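Local coordinates for DNA repair protein RAD14 (Saccharomyces cerevisiae, PDB 5A3D) that binds specifically to damaged, kinked DNA in nucleotide excision repair, two copies of its DNA-binding domain gripping the duplex, and is required for the incision step, at residues L40-C45 against Q79-C84; E47-T52 against A88-K93. One frame throughout, in Å; residues are numbered along the deposited sequence.

Contact 1 of 2, residues L40-C45 against Q79-C84; sequences LTKTEC and QLFVRC. With nucleotides of chain D.
An edge strand, 39-41, pairs antiparallel with the central strand 78-82 of the small sheet in the Rad14 DNA-binding domain, and L40 and F81 form a hydrogen-bonded pair. L40 N gives to F81 O at 2.7 Å and F81 N returns a bond to L40 O, each donor lying in the plane of the carbonyl it meets. T41 and L80 follow as the non-hydrogen-bonded pair, T41 CG2 against L80 CD2. On the sheet face that carries L40 and F81, the F81 ring takes L40 O at its edge, in plane, while C45 SG approaches obliquely, 4.6 Å from the ring centroid. L40 CD2 lies over one face of the R83 guanidinium, 3.8 Å from R83 NH2; R83 NH1 probably bonds to Y49 OH. Where the strand turns into helix 42-49, T41 and E44 form a capping box: E44 N donates to T41 OG1, and T41 N to the anti lone pair of E44 OE1 at 2.9 Å. This helix start meets the phosphate of DG3 of chain D. T43 N and T43 OG1 both give to its OP2, and Q79 N bonds its OP1 at 2.8 Å with an almost straight N-H (174°). K42 has CG anti to the backbone N (chi1 -164°), and its extended chain runs beside Q79, CD 3.3 Å from Q79 OE1. K42 NZ bonds OP2 of DA4 of chain D at 2.7 Å and also N57 OD1. An alanine at K42 would probably leave that phosphate without its ammonium partner and Q79 OE1 without the aliphatic chain beside it. Helix N-terminal and strand amides grip one phosphate and a lysine the next, a pattern of sequence-independent DNA-backbone recognition.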
loop_
_atom_site.group_PDB
_atom_site.type_symbol
_atom_site.label_atom_id
_atom_site.label_comp_id
_atom_site.label_asym_id
_atom_site.label_seq_id
_atom_site.Cartn_x
_atom_site.Cartn_y
_atom_site.Cartn_z
ATOM N N LEU B 40 7.059 11.090 -19.636
ATOM C CA LEU B 40 6.134 11.630 -18.651
ATOM C C LEU B 40 6.573 11.067 -17.319
ATOM O O LEU B 40 6.884 9.877 -17.178
ATOM C CB LEU B 40 4.737 11.102 -18.918
ATOM C CG LEU B 40 4.110 11.454 -20.273
ATOM C CD1 LEU B 40 2.725 10.828 -20.344
ATOM C CD2 LEU B 40 4.048 12.935 -20.326
ATOM N N THR B 41 6.566 11.901 -16.316
ATOM C CA THR B 41 6.816 11.391 -14.985
ATOM C C THR B 41 5.661 10.546 -14.517
ATOM O O THR B 41 4.535 10.583 -15.001
ATOM C CB THR B 41 7.059 12.539 -13.996
ATOM O OG1 THR B 41 5.815 13.218 -13.828
ATOM C CG2 THR B 41 8.117 13.485 -14.460
ATOM N N LYS B 42 5.931 9.811 -13.453
ATOM C CA LYS B 42 4.937 9.090 -12.764
ATOM C C LYS B 42 3.760 9.996 -12.304
ATOM O O LYS B 42 2.627 9.685 -12.590
ATOM C CB LYS B 42 5.530 8.285 -11.650
ATOM C CG LYS B 42 4.510 7.199 -11.183
ATOM C CD LYS B 42 5.034 6.499 -10.035
ATOM C CE LYS B 42 4.271 5.238 -9.822
ATOM N NZ LYS B 42 4.833 4.661 -8.635
ATOM N N THR B 43 4.047 11.178 -11.780
ATOM C CA THR B 43 3.021 12.084 -11.335
ATOM C C THR B 43 2.174 12.570 -12.533
ATOM O O THR B 43 0.953 12.643 -12.379
ATOM C CB THR B 43 3.674 13.248 -10.573
ATOM O OG1 THR B 43 4.319 12.630 -9.431
ATOM C CG2 THR B 43 2.624 14.302 -10.054
ATOM N N GLU B 44 2.833 12.845 -13.651
ATOM C CA GLU B 44 2.155 13.300 -14.898
ATOM C C GLU B 44 1.242 12.202 -15.411
ATOM O O GLU B 44 0.159 12.556 -15.895
ATOM C CB GLU B 44 3.125 13.697 -16.039
ATOM C CG GLU B 44 3.865 14.968 -15.749
ATOM C CD GLU B 44 4.897 15.355 -16.861
ATOM O OE1 GLU B 44 5.857 14.659 -17.055
ATOM O OE2 GLU B 44 4.706 16.379 -17.517
ATOM N N CYS B 45 1.693 10.970 -15.384
ATOM C CA CYS B 45 0.820 9.812 -15.702
ATOM C C CYS B 45 -0.428 9.758 -14.825
ATOM O O CYS B 45 -1.530 9.441 -15.325
ATOM C CB CYS B 45 1.522 8.518 -15.718
ATOM S SG CYS B 45 2.843 8.456 -16.972
ATOM N N GLN B 79 10.480 8.420 -12.116
ATOM C CA GLN B 79 10.079 7.368 -13.090
ATOM C C GLN B 79 9.456 8.006 -14.353
ATOM O O GLN B 79 8.561 8.795 -14.226
ATOM C CB GLN B 79 9.120 6.373 -12.457
ATOM C CG GLN B 79 9.796 5.614 -11.260
ATOM C CD GLN B 79 8.842 4.700 -10.523
ATOM O OE1 GLN B 79 7.658 4.650 -10.811
ATOM N NE2 GLN B 79 9.384 3.908 -9.591
ATOM N N LEU B 80 10.002 7.681 -15.513
ATOM C CA LEU B 80 9.652 8.292 -16.791
ATOM C C LEU B 80 9.042 7.174 -17.673
ATOM O O LEU B 80 9.618 6.103 -17.872
ATOM C CB LEU B 80 10.799 8.976 -17.460
ATOM C CG LEU B 80 11.492 10.111 -16.626
ATOM C CD1 LEU B 80 12.720 10.594 -17.337
ATOM C CD2 LEU B 80 10.485 11.204 -16.471
ATOM N N PHE B 81 7.921 7.502 -18.202
ATOM C CA PHE B 81 7.066 6.584 -19.037
ATOM C C PHE B 81 6.921 7.250 -20.441
ATOM O O PHE B 81 6.899 8.491 -20.511
ATOM C CB PHE B 81 5.710 6.384 -18.423
ATOM C CG PHE B 81 5.758 5.740 -17.094
ATOM C CD1 PHE B 81 6.030 6.509 -15.973
ATOM C CD2 PHE B 81 5.549 4.367 -16.943
ATOM C CE1 PHE B 81 6.010 5.929 -14.701
ATOM C CE2 PHE B 81 5.599 3.800 -15.645
ATOM C CZ PHE B 81 5.830 4.593 -14.535
ATOM N N VAL B 82 6.814 6.420 -21.474
ATOM C CA VAL B 82 6.686 6.967 -22.873
ATOM C C VAL B 82 5.193 7.188 -23.146
ATOM O O VAL B 82 4.317 6.307 -22.900
ATOM C CB VAL B 82 7.458 6.192 -23.997
ATOM C CG1 VAL B 82 6.903 4.827 -24.322
ATOM C CG2 VAL B 82 7.579 7.056 -25.258
ATOM N N ARG B 83 4.927 8.361 -23.701
ATOM C CA ARG B 83 3.566 8.764 -23.905
ATOM C C ARG B 83 2.784 7.699 -24.661
ATOM O O ARG B 83 1.677 7.412 -24.262
ATOM C CB ARG B 83 3.411 10.139 -24.533
ATOM C CG ARG B 83 1.932 10.443 -24.624
ATOM C CD ARG B 83 1.608 11.771 -25.216
ATOM N NE ARG B 83 2.205 12.928 -24.657
ATOM C CZ ARG B 83 1.721 13.555 -23.601
ATOM N NH1 ARG B 83 0.654 13.044 -22.973
ATOM N NH2 ARG B 83 2.301 14.680 -23.172
ATOM N N CYS B 84 3.341 7.129 -25.733
ATOM C CA CYS B 84 2.513 6.240 -26.560
ATOM C C CYS B 84 2.007 5.002 -25.738
ATOM O O CYS B 84 0.920 4.557 -25.958
ATOM C CB CYS B 84 3.247 5.833 -27.838
ATOM S SG CYS B 84 4.838 5.019 -27.622
ATOM P P DG D 3 7.866 11.230 -10.357
ATOM O OP1 DG D 3 8.395 10.136 -11.229
ATOM O OP2 DG D 3 6.550 11.784 -10.600
ATOM O "O5'" DG D 3 7.927 10.725 -8.843
ATOM C "C5'" DG D 3 9.144 10.211 -8.307
ATOM C "C4'" DG D 3 8.852 9.457 -7.025
ATOM O "O4'" DG D 3 8.544 10.381 -5.952
ATOM C "C3'" DG D 3 7.687 8.480 -7.075
ATOM O "O3'" DG D 3 8.250 7.457 -6.267
ATOM C "C2'" DG D 3 6.532 9.289 -6.495
ATOM C "C1'" DG D 3 7.225 10.193 -5.480
ATOM N N9 DG D 3 6.651 11.516 -5.240
ATOM C C8 DG D 3 6.151 12.403 -6.162
ATOM N N7 DG D 3 5.790 13.540 -5.636
ATOM C C5 DG D 3 6.034 13.381 -4.280
ATOM C C6 DG D 3 5.847 14.276 -3.209
ATOM O O6 DG D 3 5.375 15.412 -3.236
ATOM N N1 DG D 3 6.214 13.704 -1.994
ATOM C C2 DG D 3 6.752 12.450 -1.842
ATOM N N2 DG D 3 7.094 12.094 -0.595
ATOM N N3 DG D 3 6.981 11.625 -2.843
ATOM C C4 DG D 3 6.605 12.153 -4.026
ATOM P P DA D 4 7.477 6.065 -6.080
ATOM O OP1 DA D 4 8.456 4.991 -6.165
ATOM O OP2 DA D 4 6.304 6.091 -6.916
ATOM O "O5'" DA D 4 7.050 6.095 -4.549
ATOM C "C5'" DA D 4 8.123 6.217 -3.604
ATOM C "C4'" DA D 4 7.636 6.091 -2.181
ATOM O "O4'" DA D 4 7.002 7.322 -1.786
ATOM C "C3'" DA D 4 6.613 4.991 -1.916
ATOM O "O3'" DA D 4 6.889 4.475 -0.613
ATOM C "C2'" DA D 4 5.289 5.730 -2.026
ATOM C "C1'" DA D 4 5.632 7.101 -1.470
ATOM N N9 DA D 4 4.901 8.229 -2.026
ATOM C C8 DA D 4 4.572 8.436 -3.341
ATOM N N7 DA D 4 4.021 9.599 -3.571
ATOM C C5 DA D 4 4.020 10.217 -2.331
ATOM C C6 DA D 4 3.552 11.465 -1.904
ATOM N N6 DA D 4 2.993 12.352 -2.723
ATOM N N1 DA D 4 3.649 11.759 -0.588
ATOM C C2 DA D 4 4.200 10.853 0.234
ATOM N N3 DA D 4 4.703 9.654 -0.054
ATOM C C4 DA D 4 4.585 9.396 -1.372
ATOM O "O5'" DG D 1 12.619 20.870 -12.462
ATOM C "C5'" DG D 1 12.745 19.465 -12.781
ATOM C "C4'" DG D 1 11.539 19.013 -13.576
ATOM O "O4'" DG D 1 11.651 18.924 -15.020
ATOM C "C3'" DG D 1 10.589 17.919 -13.083
ATOM O "O3'" DG D 1 9.419 18.481 -12.443
ATOM C "C2'" DG D 1 10.260 17.117 -14.338
ATOM C "C1'" DG D 1 11.164 17.662 -15.449
ATOM N N9 DG D 1 12.306 16.799 -15.732
ATOM C C8 DG D 1 13.445 16.631 -14.979
ATOM N N7 DG D 1 14.264 15.747 -15.479
ATOM C C5 DG D 1 13.611 15.273 -16.611
ATOM C C6 DG D 1 14.008 14.296 -17.564
ATOM O O6 DG D 1 15.047 13.619 -17.591
ATOM N N1 DG D 1 13.056 14.146 -18.569
ATOM C C2 DG D 1 11.868 14.833 -18.641
ATOM N N2 DG D 1 11.086 14.552 -19.694
ATOM N N3 DG D 1 11.472 15.725 -17.743
ATOM C C4 DG D 1 12.395 15.908 -16.775
#

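Contact 2 of 2, residues E47-T52 against A88-K93; sequences EDYFLT and AFAFKK
The F89 ring receives L51 CD2 at its edge, in plane, 3.7 Å from F89 CD2, while K92 CE lies over one of its faces; F62 adds an edge-to-face ring contact. The Y49 ring meets A90 obliquely, with the A90 methyl CB 3.6 Å from Y49 CD1 and 3.8 Å from Y49 CB, so the small side chain fits against the root of the tyrosine and its CD1 corner. Y49 and A90 also bring the two backbones nearest each other, their CA atoms 5.9 Å apart. L51 CD2 is shared three ways: besides F89 it touches A90 CB and, at 4.0 Å, K93 CD. The K93 chain is stretched out, and its CD passes L51 before NZ donates to F50 O at 3.0 Å, in the plane of that carbonyl with a C=O...N angle of 152°. F50, with positive phi (56°), is where the chain leaves helix 42-49, and the bond ties this turn to helix 83-94. The same ammonium makes a salt bridge with E55, whose OE1 also accepts from T52 N; a negative partner there would probably favour the charged lysine. T52 CG2 packs beside K93 NZ. The end of helix 42-49 and its exit turn thus rest on helix 83-94, with L100 of helix 96-113 against Y49 and F50, and L56 of helix 53-56 against L51.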
loop_
_atom_site.group_PDB
_atom_site.type_symbol
_atom_site.label_atom_id
_atom_site.label_comp_id
_atom_site.label_asym_id
_atom_site.label_seq_id
_atom_site.Cartn_x
_atom_site.Cartn_y
_atom_site.Cartn_z
ATOM N N GLU B 47 -1.849 12.358 -13.107
ATOM C CA GLU B 47 -2.571 13.614 -13.381
ATOM C C GLU B 47 -3.227 13.662 -14.754
ATOM O O GLU B 47 -4.351 14.104 -14.860
ATOM C CB GLU B 47 -1.608 14.797 -13.247
ATOM C CG GLU B 47 -1.273 15.211 -11.829
ATOM C CD GLU B 47 -0.206 16.325 -11.818
ATOM O OE1 GLU B 47 0.315 16.613 -12.912
ATOM O OE2 GLU B 47 0.166 16.850 -10.737
ATOM N N ASP B 48 -2.518 13.229 -15.791
ATOM C CA ASP B 48 -2.963 13.343 -17.174
ATOM C C ASP B 48 -3.861 12.194 -17.637
ATOM O O ASP B 48 -4.780 12.404 -18.430
ATOM C CB ASP B 48 -1.776 13.413 -18.136
ATOM C CG ASP B 48 -0.947 14.675 -17.960
ATOM O OD1 ASP B 48 -1.352 15.559 -17.142
ATOM O OD2 ASP B 48 0.161 14.712 -18.612
ATOM N N TYR B 49 -3.602 10.986 -17.162
ATOM C CA TYR B 49 -4.282 9.817 -17.689
ATOM C C TYR B 49 -5.108 9.028 -16.670
ATOM O O TYR B 49 -5.638 7.944 -16.982
ATOM C CB TYR B 49 -3.266 8.898 -18.385
ATOM C CG TYR B 49 -2.703 9.528 -19.633
ATOM C CD1 TYR B 49 -3.442 9.597 -20.799
ATOM C CD2 TYR B 49 -1.429 10.047 -19.645
ATOM C CE1 TYR B 49 -2.908 10.163 -21.951
ATOM C CE2 TYR B 49 -0.918 10.672 -20.786
ATOM C CZ TYR B 49 -1.628 10.686 -21.935
ATOM O OH TYR B 49 -1.125 11.274 -23.111
ATOM N N PHE B 50 -5.117 9.533 -15.451
ATOM C CA PHE B 50 -5.798 8.925 -14.324
ATOM C C PHE B 50 -5.365 7.495 -14.078
ATOM O O PHE B 50 -6.179 6.634 -13.755
ATOM C CB PHE B 50 -7.291 9.105 -14.495
ATOM C CG PHE B 50 -7.675 10.530 -14.797
ATOM C CD1 PHE B 50 -7.401 11.551 -13.907
ATOM C CD2 PHE B 50 -8.290 10.848 -15.995
ATOM C CE1 PHE B 50 -7.737 12.863 -14.187
ATOM C CE2 PHE B 50 -8.636 12.159 -16.296
ATOM C CZ PHE B 50 -8.327 13.178 -15.390
ATOM N N LEU B 51 -4.061 7.226 -14.218
ATOM C CA LEU B 51 -3.565 5.858 -13.996
ATOM C C LEU B 51 -3.220 5.775 -12.551
ATOM O O LEU B 51 -2.825 6.777 -11.969
ATOM C CB LEU B 51 -2.343 5.473 -14.907
ATOM C CG LEU B 51 -2.703 5.605 -16.411
ATOM C CD1 LEU B 51 -1.532 5.083 -17.251
ATOM C CD2 LEU B 51 -4.005 4.953 -16.849
ATOM N N THR B 52 -3.319 4.579 -11.982
ATOM C CA THR B 52 -2.996 4.386 -10.519
ATOM C C THR B 52 -1.649 3.859 -10.230
ATOM O O THR B 52 -0.950 3.382 -11.121
ATOM C CB THR B 52 -3.963 3.370 -9.909
ATOM O OG1 THR B 52 -3.701 2.094 -10.485
ATOM C CG2 THR B 52 -5.332 3.760 -10.216
ATOM N N ALA B 88 -1.984 4.523 -24.712
ATOM C CA ALA B 88 -2.608 3.304 -25.256
ATOM C C ALA B 88 -3.329 2.569 -24.151
ATOM O O ALA B 88 -4.431 2.084 -24.350
ATOM C CB ALA B 88 -1.538 2.415 -25.857
ATOM N N PHE B 89 -2.696 2.454 -22.977
ATOM C CA PHE B 89 -3.321 1.843 -21.793
ATOM C C PHE B 89 -4.516 2.650 -21.251
ATOM O O PHE B 89 -5.553 2.095 -20.901
ATOM C CB PHE B 89 -2.261 1.654 -20.677
ATOM C CG PHE B 89 -2.818 0.955 -19.460
ATOM C CD1 PHE B 89 -2.903 -0.462 -19.424
ATOM C CD2 PHE B 89 -3.428 1.692 -18.435
ATOM C CE1 PHE B 89 -3.458 -1.104 -18.329
ATOM C CE2 PHE B 89 -4.011 1.039 -17.361
ATOM C CZ PHE B 89 -4.028 -0.350 -17.314
ATOM N N ALA B 90 -4.331 3.959 -21.147
ATOM C CA ALA B 90 -5.324 4.856 -20.659
ATOM C C ALA B 90 -6.600 4.865 -21.494
ATOM O O ALA B 90 -7.705 4.901 -20.932
ATOM C CB ALA B 90 -4.745 6.240 -20.594
ATOM N N PHE B 91 -6.428 4.825 -22.817
ATOM C CA PHE B 91 -7.546 4.744 -23.802
ATOM C C PHE B 91 -8.306 3.423 -23.661
ATOM O O PHE B 91 -9.525 3.350 -23.891
ATOM C CB PHE B 91 -7.020 4.887 -25.270
ATOM C CG PHE B 91 -6.666 6.304 -25.684
ATOM C CD1 PHE B 91 -6.725 7.359 -24.807
ATOM C CD2 PHE B 91 -6.219 6.566 -26.973
ATOM C CE1 PHE B 91 -6.350 8.650 -25.189
ATOM C CE2 PHE B 91 -5.890 7.853 -27.391
ATOM C CZ PHE B 91 -5.969 8.906 -26.489
ATOM N N LYS B 92 -7.579 2.355 -23.338
ATOM C CA LYS B 92 -8.226 1.065 -23.059
ATOM C C LYS B 92 -9.022 1.126 -21.727
ATOM O O LYS B 92 -10.148 0.612 -21.622
ATOM C CB LYS B 92 -7.183 -0.055 -23.074
ATOM C CG LYS B 92 -7.531 -1.338 -22.331
ATOM C CD LYS B 92 -6.371 -1.846 -21.457
ATOM C CE LYS B 92 -6.423 -1.384 -19.974
ATOM N NZ LYS B 92 -7.343 -2.165 -19.047
ATOM N N LYS B 93 -8.443 1.745 -20.718
ATOM C CA LYS B 93 -9.085 1.864 -19.427
ATOM C C LYS B 93 -10.330 2.733 -19.411
ATOM O O LYS B 93 -11.253 2.488 -18.620
ATOM C CB LYS B 93 -8.084 2.385 -18.378
ATOM C CG LYS B 93 -8.644 2.874 -17.056
ATOM C CD LYS B 93 -7.531 3.202 -16.070
ATOM C CE LYS B 93 -8.011 3.209 -14.633
ATOM N NZ LYS B 93 -7.092 3.777 -13.630
#

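Contact 1 is the buried one, near the centre of the chain, whereas contact 2 lies farther out and is only partly buried; their centres are about 11 Å apart. Helices 42-49 and 83-94 serve both, contact 1 using their beginnings and the strands leading into them, contact 2 the end of the first and a later part of the second. Contact 1 rests on sheet bonds and on amides, a hydroxyl and a lysine turned to DNA phosphates, contact 2 on apolar side chains and one lysine holding a turn. They meet directly through the probable R83-Y49 bond, and where L40 CD1 packs against Y49 CE2.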